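Local structure of halohydrin epoxidase A (Corynebacterium sp., 4Z9F) at residues Ile130-Lys138 with Gly148-Glu159; Ala9-Ala17 with Pro177-Tyr185. The protein probably catalyses the reversible loss of hydrogen halide from vicinal halohydrins to give epoxides, as a halohydrin hydrogen-halide-lyase with a Rossmann-type fold. The protein carries 1 engineered substitution. All coordinates share one frame; numbering follows the deposited sequence.

Contact 1. Residues Ile130-Lys138 with Gly148-Glu159; sequences IFITSSVGK and GPARAATVALVE
Gly137 and Ala152 bring their CA atoms to 3.9 Å where the turn after strand 130-132 folds onto helix 148-159, while the strand itself runs antiparallel to the helix (168°) with its axis 9.5 Å away. Lacking a side chain, Gly137 lets Val155 come in close: Val155 CG2 lies against Gly137 CA and 3.6 Å from Thr133 OG1, crossing the threonine at about a right angle. A water donates to both Gly137 O and Ala152 O, so the latter carbonyl serves this bridge as well as the helix bond to Ala156. Arg151 bends at chi2 (-67°), passes its CG along Ser134 CB, and lays one guanidinium face over Thr133 O, 3.4 Å from CZ. Tyr147 OH and Asp80 O are hydrogen-bonded to NH1 and NH2 respectively, which should fix the rotation of the plane. Ser134 OG is turned anti to its own N and accepts Val136 N, an ST turn. The spacing of Ser134, Tyr147 and Arg151 matches the Ser-Tyr-Arg set of halohydrin dehalogenases. Farther along the helix the contact turns to methyls against a ring: Val158 CG2 reaches Phe131 CD1 at 3.4 Å, Thr154 CG2 meets CD2, and Leu157 CD2 comes to CE2. Exposed Lys138 pairs through NZ with OE1 of buried Glu159 (2.8 Å), a salt bridge on the syn side, 16° from the carboxylate plane; Glu159 also packs on Pro140 of the second subunit and Pro244 of the third. The hydroxyls of Thr133 and Thr154 are bonded to Ile175 O and Leu106 O. The whole belongs to the beta-alpha-beta unit of strand 127-132, helix 147-165 and strand 170-177; helix 96-123 packs alongside, and Ala152 and Ala156 touch Ala156 and Ala152 of the second subunit.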
ATOM      1  N   ILE C 130      -8.819 -19.078  -4.989  1.00 21.29           N
ATOM      2  CA  ILE C 130      -9.323 -17.794  -4.511  1.00 21.11           C
ATOM      3  C   ILE C 130      -9.418 -17.865  -2.999  1.00 25.38           C
ATOM      4  O   ILE C 130     -10.147 -18.705  -2.457  1.00 22.66           O
ATOM      5  CB  ILE C 130     -10.685 -17.462  -5.134  1.00 23.10           C
ATOM      6  CG1 ILE C 130     -10.558 -17.420  -6.652  1.00 22.86           C
ATOM      7  CG2 ILE C 130     -11.203 -16.125  -4.604  1.00 23.37           C
ATOM      8  CD1 ILE C 130     -11.848 -17.563  -7.361  1.00 18.29           C
ATOM      9  N   PHE C 131      -8.686 -16.989  -2.315  1.00 20.34           N
ATOM     10  CA  PHE C 131      -8.663 -16.968  -0.863  1.00 20.47           C
ATOM     11  C   PHE C 131      -9.610 -15.880  -0.374  1.00 20.70           C
ATOM     12  O   PHE C 131      -9.479 -14.715  -0.769  1.00 22.85           O
ATOM     13  CB  PHE C 131      -7.245 -16.730  -0.343  1.00 18.17           C
ATOM     14  CG  PHE C 131      -6.316 -17.881  -0.590  1.00 17.93           C
ATOM     15  CD1 PHE C 131      -5.704 -18.053  -1.827  1.00 19.74           C
ATOM     16  CD2 PHE C 131      -6.035 -18.784   0.425  1.00 16.96           C
ATOM     17  CE1 PHE C 131      -4.825 -19.119  -2.048  1.00 15.50           C
ATOM     18  CE2 PHE C 131      -5.170 -19.861   0.203  1.00 21.84           C
ATOM     19  CZ  PHE C 131      -4.564 -20.022  -1.031  1.00 19.13           C
ATOM     20  N   ILE C 132     -10.578 -16.259   0.455  1.00 18.10           N
ATOM     21  CA  ILE C 132     -11.440 -15.274   1.099  1.00 19.50           C
ATOM     22  C   ILE C 132     -10.770 -14.870   2.398  1.00 20.51           C
ATOM     23  O   ILE C 132     -10.578 -15.699   3.294  1.00 20.30           O
ATOM     24  CB  ILE C 132     -12.855 -15.819   1.350  1.00 19.19           C
ATOM     25  CG1 ILE C 132     -13.378 -16.576   0.128  1.00 19.07           C
ATOM     26  CG2 ILE C 132     -13.797 -14.663   1.740  1.00 21.72           C
ATOM     27  CD1 ILE C 132     -13.703 -15.747  -1.110  1.00 18.32           C
ATOM     28  N   THR C 133     -10.390 -13.593   2.492  1.00 21.56           N
ATOM     29  CA  THR C 133      -9.641 -13.112   3.642  1.00 19.86           C
ATOM     30  C   THR C 133     -10.493 -12.060   4.342  1.00 20.96           C
ATOM     31  O   THR C 133     -11.586 -12.372   4.829  1.00 20.47           O
ATOM     32  CB  THR C 133      -8.266 -12.579   3.205  1.00 20.19           C
ATOM     33  OG1 THR C 133      -8.410 -11.441   2.341  1.00 18.99           O
ATOM     34  CG2 THR C 133      -7.515 -13.678   2.431  1.00 19.21           C
ATOM     35  N   SER C 134     -10.046 -10.812   4.349  1.00 20.27           N
ATOM     36  CA  SER C 134     -10.782  -9.771   5.054  1.00 15.93           C
ATOM     37  C   SER C 134     -10.202  -8.432   4.633  1.00 18.95           C
ATOM     38  O   SER C 134      -9.057  -8.359   4.182  1.00 20.13           O
ATOM     39  CB  SER C 134     -10.679  -9.932   6.568  1.00 20.81           C
ATOM     40  OG  SER C 134     -11.280  -8.819   7.207  1.00 21.42           O
ATOM     41  N   SER C 135     -10.991  -7.369   4.807  1.00 18.71           N
ATOM     42  CA  SER C 135     -10.433  -6.043   4.568  1.00 18.20           C
ATOM     43  C   SER C 135      -9.200  -5.809   5.430  1.00 21.10           C
ATOM     44  O   SER C 135      -8.268  -5.111   5.006  1.00 22.77           O
ATOM     45  CB  SER C 135     -11.483  -4.960   4.832  1.00 18.59           C
ATOM     46  OG  SER C 135     -11.794  -4.888   6.208  1.00 17.91           O
ATOM     47  N   VAL C 136      -9.160  -6.396   6.634  1.00 19.08           N
ATOM     48  CA  VAL C 136      -8.007  -6.197   7.514  1.00 19.23           C
ATOM     49  C   VAL C 136      -6.787  -6.965   7.040  1.00 22.27           C
ATOM     50  O   VAL C 136      -5.723  -6.850   7.649  1.00 20.85           O
ATOM     51  CB  VAL C 136      -8.287  -6.566   8.987  1.00 21.05           C
ATOM     52  CG1 VAL C 136      -9.373  -5.666   9.554  1.00 18.34           C
ATOM     53  CG2 VAL C 136      -8.662  -8.052   9.137  1.00 20.02           C
ATOM     54  N   GLY C 137      -6.904  -7.744   5.967  1.00 18.08           N
ATOM     55  CA  GLY C 137      -5.702  -8.252   5.336  1.00 20.75           C
ATOM     56  C   GLY C 137      -4.841  -7.165   4.721  1.00 23.11           C
ATOM     57  O   GLY C 137      -3.665  -7.409   4.428  1.00 23.15           O
ATOM     58  N   LYS C 138      -5.404  -5.969   4.516  1.00 21.24           N
ATOM     59  CA  LYS C 138      -4.681  -4.852   3.920  1.00 21.32           C
ATOM     60  C   LYS C 138      -4.728  -3.593   4.784  1.00 23.05           C
ATOM     61  O   LYS C 138      -3.783  -2.803   4.758  1.00 23.91           O
ATOM     62  CB  LYS C 138      -5.241  -4.548   2.527  1.00 24.06           C
ATOM     63  CG  LYS C 138      -4.700  -5.474   1.453  1.00 21.70           C
ATOM     64  CD  LYS C 138      -3.300  -5.053   1.046  1.00 27.37           C
ATOM     65  CE  LYS C 138      -2.695  -6.029   0.044  1.00 25.39           C
ATOM     66  NZ  LYS C 138      -1.277  -5.698  -0.243  1.00 25.75           N
ATOM     67  N   GLY C 148      -6.400  -9.707  12.311  1.00 18.26           N
ATOM     68  CA  GLY C 148      -5.761  -8.950  11.259  1.00 18.50           C
ATOM     69  C   GLY C 148      -4.452  -9.573  10.804  1.00 19.22           C
ATOM     70  O   GLY C 148      -4.273  -9.869   9.618  1.00 20.64           O
ATOM     71  N   PRO C 149      -3.494  -9.738  11.726  1.00 20.68           N
ATOM     72  CA  PRO C 149      -2.237 -10.416  11.360  1.00 18.35           C
ATOM     73  C   PRO C 149      -2.435 -11.734  10.622  1.00 23.06           C
ATOM     74  O   PRO C 149      -1.772 -11.979   9.605  1.00 19.34           O
ATOM     75  CB  PRO C 149      -1.563 -10.611  12.720  1.00 18.78           C
ATOM     76  CG  PRO C 149      -1.965  -9.370  13.464  1.00 20.62           C
ATOM     77  CD  PRO C 149      -3.399  -9.114  13.058  1.00 18.91           C
ATOM     78  N   ALA C 150      -3.348 -12.580  11.095  1.00 18.67           N
ATOM     79  CA  ALA C 150      -3.575 -13.861  10.427  1.00 18.51           C
ATOM     80  C   ALA C 150      -4.115 -13.675   9.008  1.00 20.19           C
ATOM     81  O   ALA C 150      -3.696 -14.379   8.078  1.00 20.20           O
ATOM     82  CB  ALA C 150      -4.518 -14.721  11.270  1.00 21.02           C
ATOM     83  N   ARG C 151      -5.051 -12.743   8.817  1.00 18.93           N
ATOM     84  CA  ARG C 151      -5.528 -12.459   7.466  1.00 17.00           C
ATOM     85  C   ARG C 151      -4.411 -11.889   6.593  1.00 19.86           C
ATOM     86  O   ARG C 151      -4.290 -12.245   5.416  1.00 19.81           O
ATOM     87  CB  ARG C 151      -6.704 -11.483   7.501  1.00 16.94           C
ATOM     88  CG  ARG C 151      -7.974 -12.034   8.143  1.00 19.54           C
ATOM     89  CD  ARG C 151      -8.592 -13.156   7.322  1.00 20.80           C
ATOM     90  NE  ARG C 151      -9.956 -13.462   7.763  1.00 20.26           N
ATOM     91  CZ  ARG C 151     -10.680 -14.470   7.298  1.00 21.53           C
ATOM     92  NH1 ARG C 151     -11.907 -14.667   7.751  1.00 19.59           N
ATOM     93  NH2 ARG C 151     -10.168 -15.295   6.397  1.00 21.74           N
ATOM     94  N   ALA C 152      -3.610 -10.974   7.137  1.00 17.96           N
ATOM     95  CA  ALA C 152      -2.550 -10.374   6.321  1.00 20.01           C
ATOM     96  C   ALA C 152      -1.530 -11.414   5.878  1.00 20.12           C
ATOM     97  O   ALA C 152      -0.973 -11.311   4.780  1.00 18.47           O
ATOM     98  CB  ALA C 152      -1.854  -9.244   7.086  1.00 16.67           C
ATOM     99  N   ALA C 153      -1.251 -12.406   6.723  1.00 19.15           N
ATOM    100  CA  ALA C 153      -0.338 -13.468   6.303  1.00 20.94           C
ATOM    101  C   ALA C 153      -0.852 -14.163   5.049  1.00 21.29           C
ATOM    102  O   ALA C 153      -0.083 -14.436   4.123  1.00 18.87           O
ATOM    103  CB  ALA C 153      -0.132 -14.482   7.437  1.00 18.95           C
ATOM    104  N   THR C 154      -2.158 -14.426   4.986  1.00 20.10           N
ATOM    105  CA  THR C 154      -2.715 -15.150   3.851  1.00 20.61           C
ATOM    106  C   THR C 154      -2.845 -14.268   2.610  1.00 18.74           C
ATOM    107  O   THR C 154      -2.741 -14.757   1.479  1.00 17.44           O
ATOM    108  CB  THR C 154      -4.056 -15.764   4.254  1.00 21.07           C
ATOM    109  OG1 THR C 154      -3.831 -16.667   5.341  1.00 19.44           O
ATOM    110  CG2 THR C 154      -4.676 -16.509   3.121  1.00 17.62           C
ATOM    111  N   VAL C 155      -3.031 -12.966   2.781  1.00 21.98           N
ATOM    112  CA  VAL C 155      -2.937 -12.099   1.617  1.00 17.56           C
ATOM    113  C   VAL C 155      -1.517 -12.121   1.066  1.00 14.99           C
ATOM    114  O   VAL C 155      -1.310 -12.187  -0.149  1.00 17.69           O
ATOM    115  CB  VAL C 155      -3.389 -10.673   1.978  1.00 18.91           C
ATOM    116  CG1 VAL C 155      -3.220  -9.745   0.774  1.00 17.35           C
ATOM    117  CG2 VAL C 155      -4.853 -10.681   2.437  1.00 16.27           C
ATOM    118  N   ALA C 156      -0.522 -12.051   1.955  1.00 18.55           N
ATOM    119  CA  ALA C 156       0.878 -12.096   1.539  1.00 20.10           C
ATOM    120  C   ALA C 156       1.236 -13.444   0.929  1.00 20.57           C
ATOM    121  O   ALA C 156       2.104 -13.519   0.048  1.00 19.94           O
ATOM    122  CB  ALA C 156       1.782 -11.802   2.739  1.00 20.69           C
ATOM    123  N   LEU C 157       0.589 -14.517   1.386  1.00 17.59           N
ATOM    124  CA  LEU C 157       0.798 -15.815   0.749  1.00 21.38           C
ATOM    125  C   LEU C 157       0.343 -15.778  -0.704  1.00 20.32           C
ATOM    126  O   LEU C 157       1.054 -16.244  -1.604  1.00 18.55           O
ATOM    127  CB  LEU C 157       0.061 -16.902   1.529  1.00 20.01           C
ATOM    128  CG  LEU C 157      -0.066 -18.289   0.877  1.00 18.37           C
ATOM    129  CD1 LEU C 157       1.249 -19.038   0.998  1.00 19.00           C
ATOM    130  CD2 LEU C 157      -1.195 -19.050   1.551  1.00 18.38           C
ATOM    131  N   VAL C 158      -0.823 -15.185  -0.956  1.00 20.50           N
ATOM    132  CA  VAL C 158      -1.304 -15.008  -2.323  1.00 18.51           C
ATOM    133  C   VAL C 158      -0.312 -14.201  -3.152  1.00 18.94           C
ATOM    134  O   VAL C 158       0.060 -14.592  -4.266  1.00 17.35           O
ATOM    135  CB  VAL C 158      -2.687 -14.337  -2.308  1.00 17.90           C
ATOM    136  CG1 VAL C 158      -3.060 -13.855  -3.696  1.00 14.56           C
ATOM    137  CG2 VAL C 158      -3.720 -15.305  -1.760  1.00 18.17           C
ATOM    138  N   GLU C 159       0.103 -13.035  -2.642  1.00 14.62           N
ATOM    139  CA  GLU C 159       0.955 -12.154  -3.436  1.00 16.75           C
ATOM    140  C   GLU C 159       2.289 -12.818  -3.759  1.00 17.54           C
ATOM    141  O   GLU C 159       2.842 -12.621  -4.846  1.00 20.10           O
ATOM    142  CB  GLU C 159       1.183 -10.841  -2.687  1.00 19.51           C
ATOM    143  CG  GLU C 159      -0.102 -10.096  -2.459  1.00 18.44           C
ATOM    144  CD  GLU C 159       0.097  -8.760  -1.767  1.00 23.97           C
ATOM    145  OE1 GLU C 159      -0.810  -7.915  -1.900  1.00 26.68           O
ATOM    146  OE2 GLU C 159       1.143  -8.566  -1.095  1.00 28.48           O
TER
HETATM  147  O   HOH W   1      -0.828  -8.698   3.715  1.00 24.54           O

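Contact 2. Residues Ala9-Ala17 with Pro177-Tyr185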
ATOM      1  N   ALA C   9     -18.271 -24.328   3.731  1.00 22.62           N
ATOM      2  CA  ALA C   9     -19.298 -23.973   2.758  1.00 22.74           C
ATOM      3  C   ALA C   9     -20.532 -23.331   3.378  1.00 22.88           C
ATOM      4  O   ALA C   9     -21.314 -22.701   2.656  1.00 24.15           O
ATOM      5  CB  ALA C   9     -19.717 -25.212   1.961  1.00 23.71           C
ATOM      6  N   ARG C  10     -20.742 -23.471   4.681  1.00 21.51           N
ATOM      7  CA  ARG C  10     -21.935 -22.915   5.308  1.00 26.51           C
ATOM      8  C   ARG C  10     -21.688 -21.554   5.944  1.00 28.70           C
ATOM      9  O   ARG C  10     -22.598 -20.999   6.572  1.00 27.41           O
ATOM     10  CB  ARG C  10     -22.477 -23.900   6.342  1.00 28.39           C
ATOM     11  CG  ARG C  10     -22.819 -25.246   5.710  1.00 31.42           C
ATOM     12  CD  ARG C  10     -23.201 -26.272   6.738  1.00 36.92           C
ATOM     13  NE  ARG C  10     -24.553 -26.066   7.236  1.00 45.30           N
ATOM     14  CZ  ARG C  10     -25.191 -26.933   8.014  1.00 48.84           C
ATOM     15  NH1 ARG C  10     -24.591 -28.061   8.373  1.00 48.13           N
ATOM     16  NH2 ARG C  10     -26.424 -26.673   8.429  1.00 49.48           N
ATOM     17  N   HIS C  11     -20.494 -20.991   5.777  1.00 23.44           N
ATOM     18  CA  HIS C  11     -20.085 -19.822   6.533  1.00 22.94           C
ATOM     19  C   HIS C  11     -19.470 -18.782   5.608  1.00 27.16           C
ATOM     20  O   HIS C  11     -19.104 -19.080   4.466  1.00 25.69           O
ATOM     21  CB  HIS C  11     -19.089 -20.214   7.625  1.00 24.12           C
ATOM     22  CG  HIS C  11     -19.631 -21.223   8.587  1.00 24.49           C
ATOM     23  ND1 HIS C  11     -20.388 -20.872   9.682  1.00 25.76           N
ATOM     24  CD2 HIS C  11     -19.548 -22.574   8.603  1.00 26.64           C
ATOM     25  CE1 HIS C  11     -20.742 -21.963  10.338  1.00 28.11           C
ATOM     26  NE2 HIS C  11     -20.242 -23.010   9.707  1.00 28.93           N
ATOM     27  N   PHE C  12     -19.385 -17.545   6.118  1.00 24.42           N
ATOM     28  CA  PHE C  12     -18.681 -16.460   5.434  1.00 22.90           C
ATOM     29  C   PHE C  12     -19.122 -16.344   3.970  1.00 23.10           C
ATOM     30  O   PHE C  12     -20.308 -16.149   3.679  1.00 22.79           O
ATOM     31  CB  PHE C  12     -17.170 -16.702   5.557  1.00 25.25           C
ATOM     32  CG  PHE C  12     -16.318 -15.456   5.464  1.00 24.10           C
ATOM     33  CD1 PHE C  12     -16.880 -14.188   5.530  1.00 21.48           C
ATOM     34  CD2 PHE C  12     -14.946 -15.565   5.304  1.00 19.62           C
ATOM     35  CE1 PHE C  12     -16.080 -13.055   5.446  1.00 23.84           C
ATOM     36  CE2 PHE C  12     -14.145 -14.439   5.219  1.00 21.19           C
ATOM     37  CZ  PHE C  12     -14.713 -13.177   5.287  1.00 23.17           C
ATOM     38  N   ALA C  13     -18.190 -16.475   3.036  1.00 21.84           N
ATOM     39  CA  ALA C  13     -18.520 -16.393   1.623  1.00 19.17           C
ATOM     40  C   ALA C  13     -18.923 -17.733   1.023  1.00 21.08           C
ATOM     41  O   ALA C  13     -19.177 -17.799  -0.186  1.00 21.99           O
ATOM     42  CB  ALA C  13     -17.333 -15.815   0.838  1.00 19.98           C
ATOM     43  N   GLY C  14     -18.994 -18.789   1.828  1.00 22.31           N
ATOM     44  CA  GLY C  14     -19.338 -20.110   1.335  1.00 23.82           C
ATOM     45  C   GLY C  14     -20.633 -20.155   0.546  1.00 22.34           C
ATOM     46  O   GLY C  14     -20.653 -20.520  -0.634  1.00 27.60           O
ATOM     47  N   PRO C  15     -21.750 -19.776   1.178  1.00 23.08           N
ATOM     48  CA  PRO C  15     -23.040 -19.841   0.465  1.00 22.32           C
ATOM     49  C   PRO C  15     -23.065 -19.072  -0.841  1.00 22.65           C
ATOM     50  O   PRO C  15     -23.645 -19.544  -1.829  1.00 20.08           O
ATOM     51  CB  PRO C  15     -24.024 -19.261   1.493  1.00 22.52           C
ATOM     52  CG  PRO C  15     -23.426 -19.659   2.807  1.00 23.56           C
ATOM     53  CD  PRO C  15     -21.929 -19.558   2.622  1.00 23.37           C
ATOM     54  N   ALA C  16     -22.440 -17.898  -0.887  1.00 22.27           N
ATOM     55  CA  ALA C  16     -22.431 -17.133  -2.130  1.00 20.40           C
ATOM     56  C   ALA C  16     -21.654 -17.864  -3.219  1.00 20.30           C
ATOM     57  O   ALA C  16     -22.071 -17.880  -4.385  1.00 22.36           O
ATOM     58  CB  ALA C  16     -21.836 -15.740  -1.886  1.00 21.31           C
ATOM     59  N   ALA C  17     -20.522 -18.461  -2.848  1.00 22.02           N
ATOM     60  CA  ALA C  17     -19.675 -19.148  -3.815  1.00 21.62           C
ATOM     61  C   ALA C  17     -20.353 -20.420  -4.312  1.00 20.85           C
ATOM     62  O   ALA C  17     -20.393 -20.684  -5.516  1.00 21.33           O
ATOM     63  CB  ALA C  17     -18.323 -19.457  -3.180  1.00 21.25           C
ATOM     64  N   PRO C 177     -13.310  -8.942   2.059  1.00 19.47           N
ATOM     65  CA  PRO C 177     -14.654  -8.393   2.267  1.00 19.19           C
ATOM     66  C   PRO C 177     -14.768  -7.602   3.560  1.00 18.37           C
ATOM     67  O   PRO C 177     -14.058  -7.843   4.538  1.00 16.63           O
ATOM     68  CB  PRO C 177     -15.554  -9.642   2.324  1.00 22.18           C
ATOM     69  CG  PRO C 177     -14.654 -10.830   2.011  1.00 22.52           C
ATOM     70  CD  PRO C 177     -13.254 -10.388   2.339  1.00 17.68           C
ATOM     71  N   ASN C 178     -15.699  -6.648   3.534  1.00 17.94           N
ATOM     72  CA  ASN C 178     -16.275  -5.994   4.707  1.00 20.05           C
ATOM     73  C   ASN C 178     -17.639  -5.471   4.278  1.00 17.07           C
ATOM     74  O   ASN C 178     -17.880  -5.236   3.092  1.00 16.56           O
ATOM     75  CB  ASN C 178     -15.387  -4.853   5.245  1.00 18.99           C
ATOM     76  CG  ASN C 178     -15.678  -4.514   6.714  1.00 24.26           C
ATOM     77  OD1 ASN C 178     -16.544  -5.125   7.359  1.00 23.53           O
ATOM     78  ND2 ASN C 178     -14.947  -3.531   7.250  1.00 28.94           N
ATOM     79  N   PHE C 179     -18.532  -5.292   5.254  1.00 19.10           N
ATOM     80  CA  PHE C 179     -19.899  -4.867   4.962  1.00 16.27           C
ATOM     81  C   PHE C 179     -20.520  -5.728   3.872  1.00 16.34           C
ATOM     82  O   PHE C 179     -21.228  -5.249   2.991  1.00 18.27           O
ATOM     83  CB  PHE C 179     -19.930  -3.387   4.600  1.00 19.12           C
ATOM     84  CG  PHE C 179     -19.421  -2.508   5.706  1.00 20.12           C
ATOM     85  CD1 PHE C 179     -18.166  -1.930   5.634  1.00 18.26           C
ATOM     86  CD2 PHE C 179     -20.194  -2.290   6.834  1.00 21.10           C
ATOM     87  CE1 PHE C 179     -17.704  -1.125   6.656  1.00 23.45           C
ATOM     88  CE2 PHE C 179     -19.734  -1.480   7.863  1.00 23.55           C
ATOM     89  CZ  PHE C 179     -18.491  -0.902   7.771  1.00 23.68           C
ATOM     90  N   PHE C 180     -20.227  -7.023   3.936  1.00 18.09           N
ATOM     91  CA  PHE C 180     -20.678  -8.012   2.967  1.00 18.93           C
ATOM     92  C   PHE C 180     -21.800  -8.824   3.606  1.00 16.77           C
ATOM     93  O   PHE C 180     -21.589  -9.451   4.648  1.00 20.88           O
ATOM     94  CB  PHE C 180     -19.489  -8.890   2.570  1.00 16.60           C
ATOM     95  CG  PHE C 180     -19.861 -10.172   1.910  1.00 17.46           C
ATOM     96  CD1 PHE C 180     -19.200 -11.348   2.243  1.00 19.08           C
ATOM     97  CD2 PHE C 180     -20.848 -10.205   0.939  1.00 17.21           C
ATOM     98  CE1 PHE C 180     -19.527 -12.541   1.614  1.00 17.65           C
ATOM     99  CE2 PHE C 180     -21.190 -11.402   0.325  1.00 22.39           C
ATOM    100  CZ  PHE C 180     -20.532 -12.561   0.668  1.00 15.68           C
ATOM    101  N   ASN C 181     -22.998  -8.775   3.006  1.00 18.22           N
ATOM    102  CA  ASN C 181     -24.143  -9.519   3.542  1.00 18.17           C
ATOM    103  C   ASN C 181     -23.850 -11.012   3.486  1.00 19.05           C
ATOM    104  O   ASN C 181     -23.858 -11.623   2.411  1.00 21.83           O
ATOM    105  CB  ASN C 181     -25.415  -9.167   2.762  1.00 17.47           C
ATOM    106  CG  ASN C 181     -26.647  -9.969   3.201  1.00 20.98           C
ATOM    107  OD1 ASN C 181     -27.544 -10.188   2.392  1.00 23.75           O
ATOM    108  ND2 ASN C 181     -26.693 -10.412   4.452  1.00 21.25           N
ATOM    109  N   ASN C 182     -23.560 -11.597   4.636  1.00 20.00           N
ATOM    110  CA  ASN C 182     -23.153 -12.991   4.709  1.00 20.89           C
ATOM    111  C   ASN C 182     -23.492 -13.510   6.098  1.00 20.44           C
ATOM    112  O   ASN C 182     -23.606 -12.721   7.046  1.00 22.03           O
ATOM    113  CB  ASN C 182     -21.651 -13.145   4.394  1.00 18.95           C
ATOM    114  CG  ASN C 182     -20.760 -12.770   5.552  1.00 19.08           C
ATOM    115  OD1 ASN C 182     -20.555 -13.566   6.462  1.00 18.66           O
ATOM    116  ND2 ASN C 182     -20.200 -11.547   5.516  1.00 21.55           N
ATOM    117  N   PRO C 183     -23.674 -14.826   6.257  1.00 22.77           N
ATOM    118  CA  PRO C 183     -24.181 -15.346   7.541  1.00 21.39           C
ATOM    119  C   PRO C 183     -23.216 -15.207   8.699  1.00 21.77           C
ATOM    120  O   PRO C 183     -23.660 -15.279   9.854  1.00 24.67           O
ATOM    121  CB  PRO C 183     -24.455 -16.825   7.234  1.00 23.78           C
ATOM    122  CG  PRO C 183     -23.477 -17.145   6.163  1.00 21.98           C
ATOM    123  CD  PRO C 183     -23.479 -15.917   5.281  1.00 20.17           C
ATOM    124  N   THR C 184     -21.919 -15.016   8.450  1.00 20.54           N
ATOM    125  CA  THR C 184     -20.992 -14.896   9.565  1.00 20.28           C
ATOM    126  C   THR C 184     -20.996 -13.484  10.141  1.00 20.00           C
ATOM    127  O   THR C 184     -21.283 -13.292  11.326  1.00 19.88           O
ATOM    128  CB  THR C 184     -19.581 -15.300   9.137  1.00 23.13           C
ATOM    129  OG1 THR C 184     -19.600 -16.667   8.717  1.00 19.87           O
ATOM    130  CG2 THR C 184     -18.632 -15.160  10.309  1.00 24.85           C
ATOM    131  N   TYR C 185     -20.715 -12.475   9.312  1.00 19.51           N
ATOM    132  CA  TYR C 185     -20.465 -11.140   9.846  1.00 20.13           C
ATOM    133  C   TYR C 185     -21.611 -10.157   9.658  1.00 21.35           C
ATOM    134  O   TYR C 185     -21.734  -9.228  10.461  1.00 20.65           O
ATOM    135  CB  TYR C 185     -19.198 -10.556   9.223  1.00 23.60           C
ATOM    136  CG  TYR C 185     -17.947 -11.262   9.697  1.00 23.44           C
ATOM    137  CD1 TYR C 185     -17.581 -11.232  11.036  1.00 23.41           C
ATOM    138  CD2 TYR C 185     -17.139 -11.952   8.809  1.00 25.88           C
ATOM    139  CE1 TYR C 185     -16.439 -11.876  11.482  1.00 27.46           C
ATOM    140  CE2 TYR C 185     -15.996 -12.605   9.245  1.00 24.94           C
ATOM    141  CZ  TYR C 185     -15.648 -12.549  10.583  1.00 27.14           C
ATOM    142  OH  TYR C 185     -14.505 -13.181  11.040  1.00 30.99           O
TER
HETATM  143  O   HOH W   2     -20.904 -18.192  10.618  1.00 25.56           O
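Phe12 and Tyr185 meet edge-to-face, the tyrosine edge offset toward the phenylalanine face with centroids 5.5 Å apart and planes at 84°. Tyr185 CD2 lies 3.7 Å from Phe12 CE1. Around the rest of the Phe12 ring, Asn182 OD1 sits at the edge near CD1, and Pro177 CG touches CZ at 4.0 Å. The backbone of the same residue is held too: Phe12 N donates to Thr184 OG1 at 2.8 Å, with an N-H...O angle of 146°. Thr184 has OG1 beside its backbone N (chi1 -61°), which presents the hydroxyl to Phe12 while CG2 lies over the centre of one Tyr185 face. A water links OG1 to His11 ND1, in the plane of the imidazole. Farther toward the helix, Phe180 turns a ring edge to Ala13 CA and Ala16 CB, its CE1 also touching Ala13 CB, and Pro15 CG rests 4.2 Å from Pro183 CG. The same Asn182 OD1 also accepts Thr184 N (2.8 Å) and Tyr185 N (3.1 Å) from one face of its amide, an Asx turn and Asx motif that position the backbone carrying the hydroxyl and the tyrosine. Asn182 CB also covers the rim of a Phe180 face. On the other side of the contact, a type II' turn from His11 to Gly14 gives Phe12 positive phi and is closed by Gly14 N to His11 O at 2.7 Å; Asn79 steadies it by donating to His11 O and accepting from Ala13 N. As in related enzymes, the loop after strand 170-177 probably borders the halide and substrate pocket. Strand 127-132 presents Ile132 to Phe12, Ala13 and Pro177, and helix 213-224 places Met216 against Pro177 and Phe180, with helix 14-23 beginning at the turn's last residue.

Contact 1 is nested along the chain inside the loop that contact 2 closes, their centres about 16 Å apart. Contact 1 is largely core: a strand and the turn after it against a helix within one beta-alpha-beta unit, apolar around Phe131 and polar around Arg151 and Lys138, with two other subunits against its helix. Contact 2 is only partly buried and joins a turn and the start of helix 14-23 to the loop after strand 170-177, relying on aromatic rings, prolines and a threonine hydroxyl; no other chain touches it. They meet at Phe12, whose CZ lies 3.3 Å from Thr133 O and whose ring also packs on Arg151 and Ile132. A probable hydrogen bond from Ser135 N to Pro177 O adds a backbone tie.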